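Local structure of ubiquitin (Sulfolobus solfataricus, 4WWM) at residues Q13-I19 with I33-L39. The protein is a ubiquitin-related modifier of the Urm1 family, probably attached to other proteins through isopeptide bonds and probably involved in the proteasome pathway and tRNA processing. Coordinates in Å, arbitrary orientation, origin at the centre of the assembly. Numbering follows the deposited sequence.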
# COMPACT_ATOMS: atom_id res chain seq x y z
N GLN A 13 7.85 6.55 -9.41
CA GLN A 13 8.65 6.80 -8.22
C GLN A 13 9.19 5.50 -7.61
O GLN A 13 10.32 5.47 -7.11
CB GLN A 13 7.84 7.57 -7.18
CG GLN A 13 7.57 9.01 -7.59
CD GLN A 13 6.72 9.76 -6.58
OE1 GLN A 13 6.22 9.18 -5.62
NE2 GLN A 13 6.55 11.06 -6.80
N PHE A 14 8.39 4.44 -7.66
CA PHE A 14 8.82 3.12 -7.18
C PHE A 14 9.49 2.30 -8.28
O PHE A 14 10.25 1.37 -7.99
CB PHE A 14 7.63 2.34 -6.62
CG PHE A 14 7.30 2.68 -5.20
CD1 PHE A 14 7.93 2.03 -4.16
CD2 PHE A 14 6.35 3.64 -4.91
CE1 PHE A 14 7.63 2.33 -2.85
CE2 PHE A 14 6.04 3.95 -3.60
CZ PHE A 14 6.68 3.29 -2.57
N ASN A 15 9.20 2.64 -9.53
CA ASN A 15 9.74 1.95 -10.71
C ASN A 15 9.14 0.57 -10.94
O ASN A 15 9.77 -0.31 -11.53
CB ASN A 15 11.27 1.83 -10.61
CG ASN A 15 11.93 1.66 -11.97
OD1 ASN A 15 11.47 2.21 -12.98
ND2 ASN A 15 13.01 0.90 -12.00
N PHE A 16 7.91 0.37 -10.47
CA PHE A 16 7.12 -0.80 -10.84
C PHE A 16 5.64 -0.44 -10.70
O PHE A 16 5.31 0.59 -10.12
CB PHE A 16 7.48 -2.03 -10.00
CG PHE A 16 7.12 -1.91 -8.54
CD1 PHE A 16 5.86 -2.25 -8.10
CD2 PHE A 16 8.06 -1.49 -7.62
CE1 PHE A 16 5.53 -2.16 -6.76
CE2 PHE A 16 7.74 -1.39 -6.27
CZ PHE A 16 6.47 -1.73 -5.85
N ARG A 17 4.77 -1.29 -11.23
CA ARG A 17 3.33 -1.02 -11.23
C ARG A 17 2.58 -1.97 -10.31
O ARG A 17 1.68 -1.56 -9.58
CB ARG A 17 2.77 -1.11 -12.65
CG ARG A 17 1.31 -0.72 -12.75
CD ARG A 17 0.83 -0.73 -14.20
NE ARG A 17 -0.60 -0.44 -14.31
CZ ARG A 17 -1.27 -0.37 -15.45
NH1 ARG A 17 -0.64 -0.58 -16.61
NH2 ARG A 17 -2.56 -0.10 -15.45
N GLU A 18 2.94 -3.25 -10.36
CA GLU A 18 2.28 -4.27 -9.56
C GLU A 18 3.29 -5.24 -8.99
O GLU A 18 4.29 -5.56 -9.63
CB GLU A 18 1.24 -5.03 -10.38
CG GLU A 18 0.19 -4.14 -11.01
CD GLU A 18 -0.82 -4.91 -11.84
OE1 GLU A 18 -0.73 -6.16 -11.88
OE2 GLU A 18 -1.69 -4.27 -12.46
N ILE A 19 3.02 -5.71 -7.78
CA ILE A 19 3.90 -6.64 -7.10
C ILE A 19 3.10 -7.45 -6.09
O ILE A 19 2.15 -6.94 -5.49
CB ILE A 19 5.07 -5.90 -6.40
CG1 ILE A 19 6.18 -6.87 -5.99
CG2 ILE A 19 4.56 -5.10 -5.20
CD1 ILE A 19 7.44 -6.17 -5.50
N ILE A 33 7.06 -2.76 0.89
CA ILE A 33 7.05 -1.97 -0.34
C ILE A 33 7.93 -0.72 -0.18
O ILE A 33 8.71 -0.39 -1.08
CB ILE A 33 5.60 -1.55 -0.70
CG1 ILE A 33 4.75 -2.78 -1.04
CG2 ILE A 33 5.58 -0.57 -1.87
CD1 ILE A 33 5.23 -3.58 -2.24
N ASP A 34 7.79 -0.05 0.96
CA ASP A 34 8.38 1.26 1.17
C ASP A 34 9.72 1.19 1.91
O ASP A 34 10.24 2.21 2.37
CB ASP A 34 7.41 2.13 1.97
CG ASP A 34 7.67 3.62 1.81
OD1 ASP A 34 7.97 4.06 0.68
OD2 ASP A 34 7.56 4.34 2.82
N SER A 35 10.28 -0.01 1.98
CA SER A 35 11.40 -0.32 2.87
C SER A 35 12.52 0.73 2.88
O SER A 35 12.69 1.44 3.87
CB SER A 35 11.99 -1.68 2.49
OG SER A 35 13.00 -2.07 3.40
N LYS A 36 13.26 0.83 1.79
CA LYS A 36 14.45 1.69 1.76
C LYS A 36 14.19 3.02 1.07
O LYS A 36 15.12 3.79 0.82
CB LYS A 36 15.60 0.96 1.06
CG LYS A 36 16.07 -0.28 1.80
CD LYS A 36 17.28 -0.93 1.14
CE LYS A 36 17.79 -2.11 1.95
NZ LYS A 36 18.95 -2.79 1.31
N LYS A 37 12.92 3.30 0.78
CA LYS A 37 12.56 4.47 -0.01
C LYS A 37 11.89 5.55 0.82
O LYS A 37 12.18 6.74 0.65
CB LYS A 37 11.64 4.04 -1.16
CG LYS A 37 12.29 3.07 -2.15
CD LYS A 37 11.27 2.54 -3.14
CE LYS A 37 11.93 1.83 -4.31
NZ LYS A 37 12.66 0.61 -3.89
N HIS A 38 10.99 5.15 1.72
CA HIS A 38 10.23 6.08 2.55
C HIS A 38 9.46 7.07 1.68
O HIS A 38 9.47 8.28 1.93
CB HIS A 38 11.16 6.84 3.51
CG HIS A 38 11.87 5.95 4.48
ND1 HIS A 38 11.33 5.62 5.71
CD2 HIS A 38 13.06 5.32 4.40
CE1 HIS A 38 12.17 4.82 6.35
NE2 HIS A 38 13.23 4.63 5.58
N LEU A 39 8.77 6.54 0.67
CA LEU A 39 7.99 7.36 -0.24
C LEU A 39 6.54 7.53 0.25
O LEU A 39 5.96 8.60 0.08
CB LEU A 39 8.00 6.75 -1.64
CG LEU A 39 9.33 6.87 -2.41
CD1 LEU A 39 9.32 5.98 -3.64
CD2 LEU A 39 9.59 8.31 -2.80
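Phe14, at the end of helix 10-14, is the principal bump where that helix and edge strand 18-20 of this ubiquitin-like fold meet the end of helix 26-33 and the loop that follows it: 103 of the 364 Å² buried between the segments is its own, and its ring enters a hollow formed by Ile33, Asp34, Lys37 and Leu39. Leu39 CD1 sits over one ring face, 3.8 Å from the centroid and 8° off the normal, a CH-pi contact. At the ring edge, Phe14 CE1 meets Ile33 O (3.4 Å). Lys37 CD comes within 3.5 Å of Phe14 CD1, and Asp34 OD1 within 3.6 Å of Phe14 CZ. A hydrogen bond within 33-39, Leu39 N to Asp34 OD1 (2.6 Å, 146°), is consistent with a defined hollow; the same carboxylate also accepts from the backbones of Ile40 and Leu41. Ile33 is the reverse bump, set against Ile19 and Phe16: its CD1 is 3.4 Å from Ile19 CG2, and its CG2 lies at the Phe16 ring edge, 4.2 Å from Phe16 CZ. With no hydrogen bond or salt bridge between the segments, the contact rests on mainly apolar packing, with two oxygens beside the buried Phe14 ring.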